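Local coordinates for NS3-like protein (Alongshan virus, PDB 6M40) that probably couples the hydrolysis of ATP and other ribonucleoside triphosphates to RNA unwinding, as the helicase part of a longer NS3-like viral protein, at residues A[261-273]-A[296-310]. Sequence-based numbering, arbitrary orientation.
Sequences DLDAVFDTCQQYH and RRGRIGRRREGGYYR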
loop_
_atom_site.group_PDB
_atom_site.type_symbol
_atom_site.label_atom_id
_atom_site.label_comp_id
_atom_site.label_asym_id
_atom_site.label_seq_id
_atom_site.Cartn_x
_atom_site.Cartn_y
_atom_site.Cartn_z
ATOM N N ASP A 261 -12.135 -3.973 -12.672
ATOM C CA ASP A 261 -12.107 -3.809 -14.124
ATOM C C ASP A 261 -13.238 -2.896 -14.596
ATOM O O ASP A 261 -14.407 -3.166 -14.318
ATOM C CB ASP A 261 -12.215 -5.166 -14.814
ATOM C CG ASP A 261 -12.727 -5.053 -16.233
ATOM O OD1 ASP A 261 -12.031 -4.439 -17.067
ATOM O OD2 ASP A 261 -13.825 -5.577 -16.515
ATOM N N LEU A 262 -12.900 -1.840 -15.336
ATOM C CA LEU A 262 -13.877 -0.793 -15.624
ATOM C C LEU A 262 -13.368 0.133 -16.725
ATOM O O LEU A 262 -12.246 -0.006 -17.221
ATOM C CB LEU A 262 -14.188 0.003 -14.361
ATOM C CG LEU A 262 -12.978 0.229 -13.455
ATOM C CD1 LEU A 262 -11.777 0.776 -14.218
ATOM C CD2 LEU A 262 -13.338 1.171 -12.314
ATOM N N ASP A 263 -14.212 1.109 -17.083
ATOM C CA ASP A 263 -13.995 1.952 -18.248
ATOM C C ASP A 263 -13.537 3.374 -17.926
ATOM O O ASP A 263 -13.015 4.045 -18.821
ATOM C CB ASP A 263 -15.283 2.034 -19.096
ATOM C CG ASP A 263 -15.818 0.666 -19.519
ATOM O OD1 ASP A 263 -15.029 -0.195 -19.962
ATOM O OD2 ASP A 263 -17.046 0.456 -19.423
ATOM N N ALA A 264 -13.719 3.858 -16.695
ATOM C CA ALA A 264 -13.276 5.209 -16.352
ATOM C C ALA A 264 -13.042 5.334 -14.852
ATOM O O ALA A 264 -13.571 4.558 -14.054
ATOM C CB ALA A 264 -14.289 6.268 -16.810
ATOM N N VAL A 265 -12.274 6.361 -14.482
ATOM C CA VAL A 265 -11.892 6.633 -13.097
ATOM C C VAL A 265 -12.016 8.128 -12.830
ATOM O O VAL A 265 -11.491 8.942 -13.594
ATOM C CB VAL A 265 -10.451 6.164 -12.806
ATOM C CG1 VAL A 265 -9.883 6.886 -11.592
ATOM C CG2 VAL A 265 -10.394 4.660 -12.611
ATOM N N PHE A 266 -12.689 8.491 -11.740
ATOM C CA PHE A 266 -12.792 9.881 -11.304
ATOM C C PHE A 266 -11.988 10.063 -10.022
ATOM O O PHE A 266 -12.252 9.391 -9.019
ATOM C CB PHE A 266 -14.251 10.280 -11.091
ATOM C CG PHE A 266 -15.025 10.384 -12.364
ATOM C CD1 PHE A 266 -15.580 9.258 -12.942
ATOM C CD2 PHE A 266 -15.176 11.605 -12.999
ATOM C CE1 PHE A 266 -16.286 9.347 -14.125
ATOM C CE2 PHE A 266 -15.881 11.699 -14.177
ATOM C CZ PHE A 266 -16.436 10.568 -14.741
ATOM N N ASP A 267 -11.007 10.963 -10.056
ATOM C CA ASP A 267 -10.048 11.126 -8.970
ATOM C C ASP A 267 -10.341 12.419 -8.222
ATOM O O ASP A 267 -10.230 13.511 -8.784
ATOM C CB ASP A 267 -8.615 11.126 -9.503
ATOM C CG ASP A 267 -7.599 10.630 -8.476
ATOM O OD1 ASP A 267 -7.854 10.719 -7.252
ATOM O OD2 ASP A 267 -6.526 10.145 -8.899
ATOM N N THR A 268 -10.728 12.285 -6.956
ATOM C CA THR A 268 -10.692 13.427 -6.048
ATOM C C THR A 268 -9.300 14.033 -5.994
ATOM O O THR A 268 -9.144 15.252 -5.876
ATOM C CB THR A 268 -11.095 12.995 -4.642
ATOM O OG1 THR A 268 -12.222 12.118 -4.696
ATOM C CG2 THR A 268 -11.430 14.201 -3.787
ATOM N N CYS A 269 -8.275 13.182 -6.077
ATOM C CA CYS A 269 -6.886 13.581 -5.876
ATOM C C CYS A 269 -6.671 14.059 -4.436
ATOM O O CYS A 269 -6.013 15.070 -4.175
ATOM C CB CYS A 269 -6.470 14.632 -6.904
ATOM S SG CYS A 269 -6.181 13.903 -8.529
ATOM N N GLN A 270 -7.209 13.283 -3.491
ATOM C CA GLN A 270 -7.183 13.618 -2.073
ATOM C C GLN A 270 -7.235 12.334 -1.246
ATOM O O GLN A 270 -7.916 11.375 -1.624
ATOM C CB GLN A 270 -8.357 14.538 -1.688
ATOM C CG GLN A 270 -8.371 15.889 -2.397
ATOM C CD GLN A 270 -9.381 16.860 -1.801
ATOM O OE1 GLN A 270 -10.419 16.455 -1.276
ATOM N NE2 GLN A 270 -9.074 18.148 -1.873
ATOM N N GLN A 271 -6.537 12.331 -0.107
ATOM C CA GLN A 271 -6.479 11.157 0.754
ATOM C C GLN A 271 -6.607 11.555 2.218
ATOM O O GLN A 271 -6.374 12.704 2.590
ATOM C CB GLN A 271 -5.176 10.381 0.548
ATOM C CG GLN A 271 -5.162 9.002 1.201
ATOM C CD GLN A 271 -4.034 8.150 0.669
ATOM O OE1 GLN A 271 -3.480 8.429 -0.399
ATOM N NE2 GLN A 271 -3.688 7.102 1.405
ATOM N N TYR A 272 -6.958 10.576 3.050
ATOM C CA TYR A 272 -7.124 10.766 4.491
ATOM C C TYR A 272 -5.918 10.138 5.192
ATOM O O TYR A 272 -5.983 9.032 5.728
ATOM C CB TYR A 272 -8.461 10.159 4.977
ATOM C CG TYR A 272 -8.751 10.363 6.450
ATOM C CD1 TYR A 272 -9.025 11.629 6.958
ATOM C CD2 TYR A 272 -8.767 9.286 7.327
ATOM C CE1 TYR A 272 -9.291 11.820 8.294
ATOM C CE2 TYR A 272 -9.038 9.466 8.676
ATOM C CZ TYR A 272 -9.300 10.734 9.153
ATOM O OH TYR A 272 -9.568 10.923 10.492
ATOM N N HIS A 273 -4.803 10.866 5.183
ATOM C CA HIS A 273 -3.664 10.484 5.990
ATOM C C HIS A 273 -3.942 10.749 7.465
ATOM O O HIS A 273 -4.803 11.553 7.834
ATOM C CB HIS A 273 -2.410 11.282 5.624
ATOM C CG HIS A 273 -1.907 11.054 4.236
ATOM N ND1 HIS A 273 -2.266 11.856 3.172
ATOM C CD2 HIS A 273 -1.035 10.142 3.741
ATOM C CE1 HIS A 273 -1.653 11.435 2.077
ATOM N NE2 HIS A 273 -0.903 10.395 2.395
ATOM N N ARG A 296 -4.076 5.076 -8.742
ATOM C CA ARG A 296 -5.499 5.294 -8.957
ATOM C C ARG A 296 -5.810 5.410 -10.437
ATOM O O ARG A 296 -6.829 4.892 -10.907
ATOM C CB ARG A 296 -5.947 6.555 -8.226
ATOM C CG ARG A 296 -5.993 6.433 -6.714
ATOM C CD ARG A 296 -6.224 7.795 -6.063
ATOM N NE ARG A 296 -6.748 7.659 -4.711
ATOM C CZ ARG A 296 -6.860 8.659 -3.839
ATOM N NH1 ARG A 296 -6.464 9.882 -4.164
ATOM N NH2 ARG A 296 -7.361 8.428 -2.636
ATOM N N ARG A 297 -4.963 6.121 -11.186
ATOM C CA ARG A 297 -5.087 6.125 -12.639
ATOM C C ARG A 297 -4.884 4.723 -13.194
ATOM O O ARG A 297 -5.715 4.216 -13.949
ATOM C CB ARG A 297 -4.074 7.090 -13.250
ATOM C CG ARG A 297 -4.415 7.545 -14.666
ATOM C CD ARG A 297 -3.358 8.500 -15.201
ATOM N NE ARG A 297 -2.429 7.828 -16.109
ATOM C CZ ARG A 297 -2.350 8.054 -17.418
ATOM N NH1 ARG A 297 -3.136 8.956 -17.990
ATOM N NH2 ARG A 297 -1.473 7.385 -18.154
ATOM N N GLY A 298 -3.807 4.055 -12.781
ATOM C CA GLY A 298 -3.445 2.765 -13.325
ATOM C C GLY A 298 -4.503 1.682 -13.242
ATOM O O GLY A 298 -4.207 0.520 -13.540
ATOM N N ARG A 299 -5.727 2.011 -12.820
ATOM C CA ARG A 299 -6.758 0.992 -12.756
ATOM C C ARG A 299 -7.488 0.793 -14.082
ATOM O O ARG A 299 -8.104 -0.254 -14.276
ATOM C CB ARG A 299 -7.761 1.335 -11.650
ATOM C CG ARG A 299 -7.189 1.259 -10.225
ATOM C CD ARG A 299 -6.669 -0.135 -9.860
ATOM N NE ARG A 299 -7.697 -1.020 -9.313
ATOM C CZ ARG A 299 -7.487 -2.293 -8.981
ATOM N NH1 ARG A 299 -6.293 -2.842 -9.155
ATOM N NH2 ARG A 299 -8.472 -3.024 -8.478
ATOM N N ILE A 300 -7.419 1.741 -15.014
ATOM C CA ILE A 300 -8.368 1.750 -16.121
ATOM C C ILE A 300 -7.736 1.279 -17.423
ATOM O O ILE A 300 -8.444 0.785 -18.302
ATOM C CB ILE A 300 -9.005 3.147 -16.340
ATOM C CG1 ILE A 300 -8.307 4.234 -15.516
ATOM C CG2 ILE A 300 -10.484 3.115 -16.056
ATOM C CD1 ILE A 300 -7.541 5.225 -16.359
ATOM N N GLY A 301 -6.436 1.488 -17.601
ATOM C CA GLY A 301 -5.858 1.183 -18.891
ATOM C C GLY A 301 -5.445 -0.253 -19.081
ATOM O O GLY A 301 -4.788 -0.542 -20.083
ATOM N N ARG A 302 -5.811 -1.163 -18.176
ATOM C CA ARG A 302 -5.199 -2.487 -18.186
ATOM C C ARG A 302 -5.826 -3.392 -19.239
ATOM O O ARG A 302 -5.113 -4.016 -20.033
ATOM C CB ARG A 302 -5.317 -3.143 -16.810
ATOM C CG ARG A 302 -5.360 -2.190 -15.626
ATOM C CD ARG A 302 -5.636 -2.958 -14.338
ATOM N NE ARG A 302 -4.454 -3.548 -13.714
ATOM C CZ ARG A 302 -3.584 -2.867 -12.972
ATOM N NH1 ARG A 302 -3.735 -1.558 -12.804
ATOM N NH2 ARG A 302 -2.554 -3.490 -12.410
ATOM N N ARG A 303 -7.156 -3.489 -19.253
ATOM C CA ARG A 303 -7.860 -4.405 -20.138
ATOM C C ARG A 303 -8.688 -3.697 -21.198
ATOM O O ARG A 303 -9.334 -4.365 -22.014
ATOM C CB ARG A 303 -8.784 -5.323 -19.329
ATOM C CG ARG A 303 -8.095 -6.142 -18.254
ATOM C CD ARG A 303 -8.987 -7.301 -17.837
ATOM N NE ARG A 303 -9.094 -7.441 -16.389
ATOM C CZ ARG A 303 -10.068 -8.104 -15.772
ATOM N NH1 ARG A 303 -11.029 -8.684 -16.478
ATOM N NH2 ARG A 303 -10.085 -8.180 -14.449
ATOM N N ARG A 304 -8.683 -2.370 -21.215
ATOM C CA ARG A 304 -9.629 -1.621 -22.025
ATOM C C ARG A 304 -9.182 -0.175 -22.073
ATOM O O ARG A 304 -8.622 0.341 -21.099
ATOM C CB ARG A 304 -11.038 -1.695 -21.434
ATOM C CG ARG A 304 -12.048 -2.412 -22.264
ATOM C CD ARG A 304 -13.429 -1.907 -21.913
ATOM N NE ARG A 304 -13.770 -2.083 -20.504
ATOM C CZ ARG A 304 -14.032 -3.257 -19.940
ATOM N NH1 ARG A 304 -13.961 -4.368 -20.660
ATOM N NH2 ARG A 304 -14.355 -3.324 -18.655
ATOM N N GLU A 305 -9.454 0.480 -23.196
ATOM C CA GLU A 305 -9.395 1.933 -23.210
ATOM C C GLU A 305 -10.100 2.470 -21.971
ATOM O O GLU A 305 -11.063 1.878 -21.468
ATOM C CB GLU A 305 -10.037 2.489 -24.480
ATOM C CG GLU A 305 -9.453 1.911 -25.762
ATOM C CD GLU A 305 -8.682 2.924 -26.593
ATOM O OE1 GLU A 305 -8.698 4.126 -26.264
ATOM O OE2 GLU A 305 -8.044 2.508 -27.581
ATOM N N GLY A 306 -9.591 3.573 -21.450
ATOM C CA GLY A 306 -10.202 4.168 -20.280
ATOM C C GLY A 306 -9.876 5.637 -20.198
ATOM O O GLY A 306 -8.878 6.105 -20.755
ATOM N N GLY A 307 -10.738 6.367 -19.500
ATOM C CA GLY A 307 -10.571 7.792 -19.296
ATOM C C GLY A 307 -10.277 8.092 -17.841
ATOM O O GLY A 307 -10.708 7.362 -16.947
ATOM N N TYR A 308 -9.526 9.169 -17.608
ATOM C CA TYR A 308 -9.094 9.562 -16.272
ATOM C C TYR A 308 -9.445 11.021 -16.041
ATOM O O TYR A 308 -8.973 11.898 -16.773
ATOM C CB TYR A 308 -7.589 9.344 -16.098
ATOM C CG TYR A 308 -7.060 9.789 -14.746
ATOM C CD1 TYR A 308 -7.465 9.154 -13.582
ATOM C CD2 TYR A 308 -6.144 10.831 -14.636
ATOM C CE1 TYR A 308 -6.985 9.550 -12.349
ATOM C CE2 TYR A 308 -5.660 11.231 -13.408
ATOM C CZ TYR A 308 -6.085 10.584 -12.264
ATOM O OH TYR A 308 -5.614 10.972 -11.029
ATOM N N TYR A 309 -10.240 11.278 -15.008
ATOM C CA TYR A 309 -10.720 12.614 -14.675
ATOM C C TYR A 309 -10.126 13.039 -13.334
ATOM O O TYR A 309 -10.468 12.474 -12.291
ATOM C CB TYR A 309 -12.247 12.631 -14.645
ATOM C CG TYR A 309 -12.852 12.214 -15.965
ATOM C CD1 TYR A 309 -13.079 10.874 -16.262
ATOM C CD2 TYR A 309 -13.185 13.161 -16.919
ATOM C CE1 TYR A 309 -13.630 10.496 -17.477
ATOM C CE2 TYR A 309 -13.730 12.797 -18.123
ATOM C CZ TYR A 309 -13.953 11.465 -18.403
ATOM O OH TYR A 309 -14.499 11.119 -19.620
ATOM N N ARG A 310 -9.234 14.035 -13.367
ATOM C CA ARG A 310 -8.677 14.701 -12.200
ATOM C C ARG A 310 -9.179 16.143 -12.145
ATOM O O ARG A 310 -9.499 16.727 -13.184
ATOM C CB ARG A 310 -7.145 14.709 -12.242
ATOM C CG ARG A 310 -6.574 15.801 -13.135
ATOM C CD ARG A 310 -5.060 15.746 -13.223
ATOM N NE ARG A 310 -4.567 16.632 -14.275
ATOM C CZ ARG A 310 -4.500 16.296 -15.560
ATOM N NH1 ARG A 310 -4.898 15.095 -15.955
ATOM N NH2 ARG A 310 -4.042 17.164 -16.449
#
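Phe-266 and Tyr-309 lie side by side on neighbouring parallel strands, 264-267 and 306-310, and illustrate how a sheet turns strand register into side-chain fit. Their rings form an offset stack, centroids 4.5 Å apart and planes at 10°. In each, CG stands opposite the carbonyl carbon across CA–CB (chi1 -70° and -59°), which sends both rings the same way, and Tyr-309 CD1 rests above the rim of the Phe-266 face. Beneath the stack run backbone bonds, Val-265 N to Gly-307 O (3.1 Å), Tyr-309 N to Val-265 O (3.0 Å) and Asp-267 N to Tyr-309 O (2.8 Å). On the other face, Val-265 divides its methyls: CG1 meets the edge of the Tyr-308 ring at CD1, while CG2 touches Ile-300 CG1 (3.6 Å). Buried Phe-266, Tyr-309 and Val-265 make this the tight part.

At the end of strand 264-267, Asp-267 becomes a junction. OD2 accepts from Tyr-308 OH; OD1 closes an Asx turn with Cys-269 N and forms a long salt bridge to Arg-296 NH1. The extended Arg-296 also grips Gln-270 O end-on with NH1 and NH2, both coming from one side of the carbonyl plane. This buried arginine ties the end of helix 290-297 to the strand's continuation at Gln-270.

The opposite, solvent-exposed end is looser: Gly-307 N bonds only weakly to Asp-263 O. Arg-304 bridges Asp-261 and Asp-263, but its closeness to Asp-263 is doubtful at this resolution and Asp-261 is poorly ordered. Exposed Arg-303 merely lays a guanidinium face over Asp-261 CB (3.7 Å from NH2). The RRGRIGR sequence, running from the helix end into the loop, matches motif VI of superfamily 2 helicases, and its joining to parallel central strands is characteristic of the second RecA-like domain of flavivirus NS3.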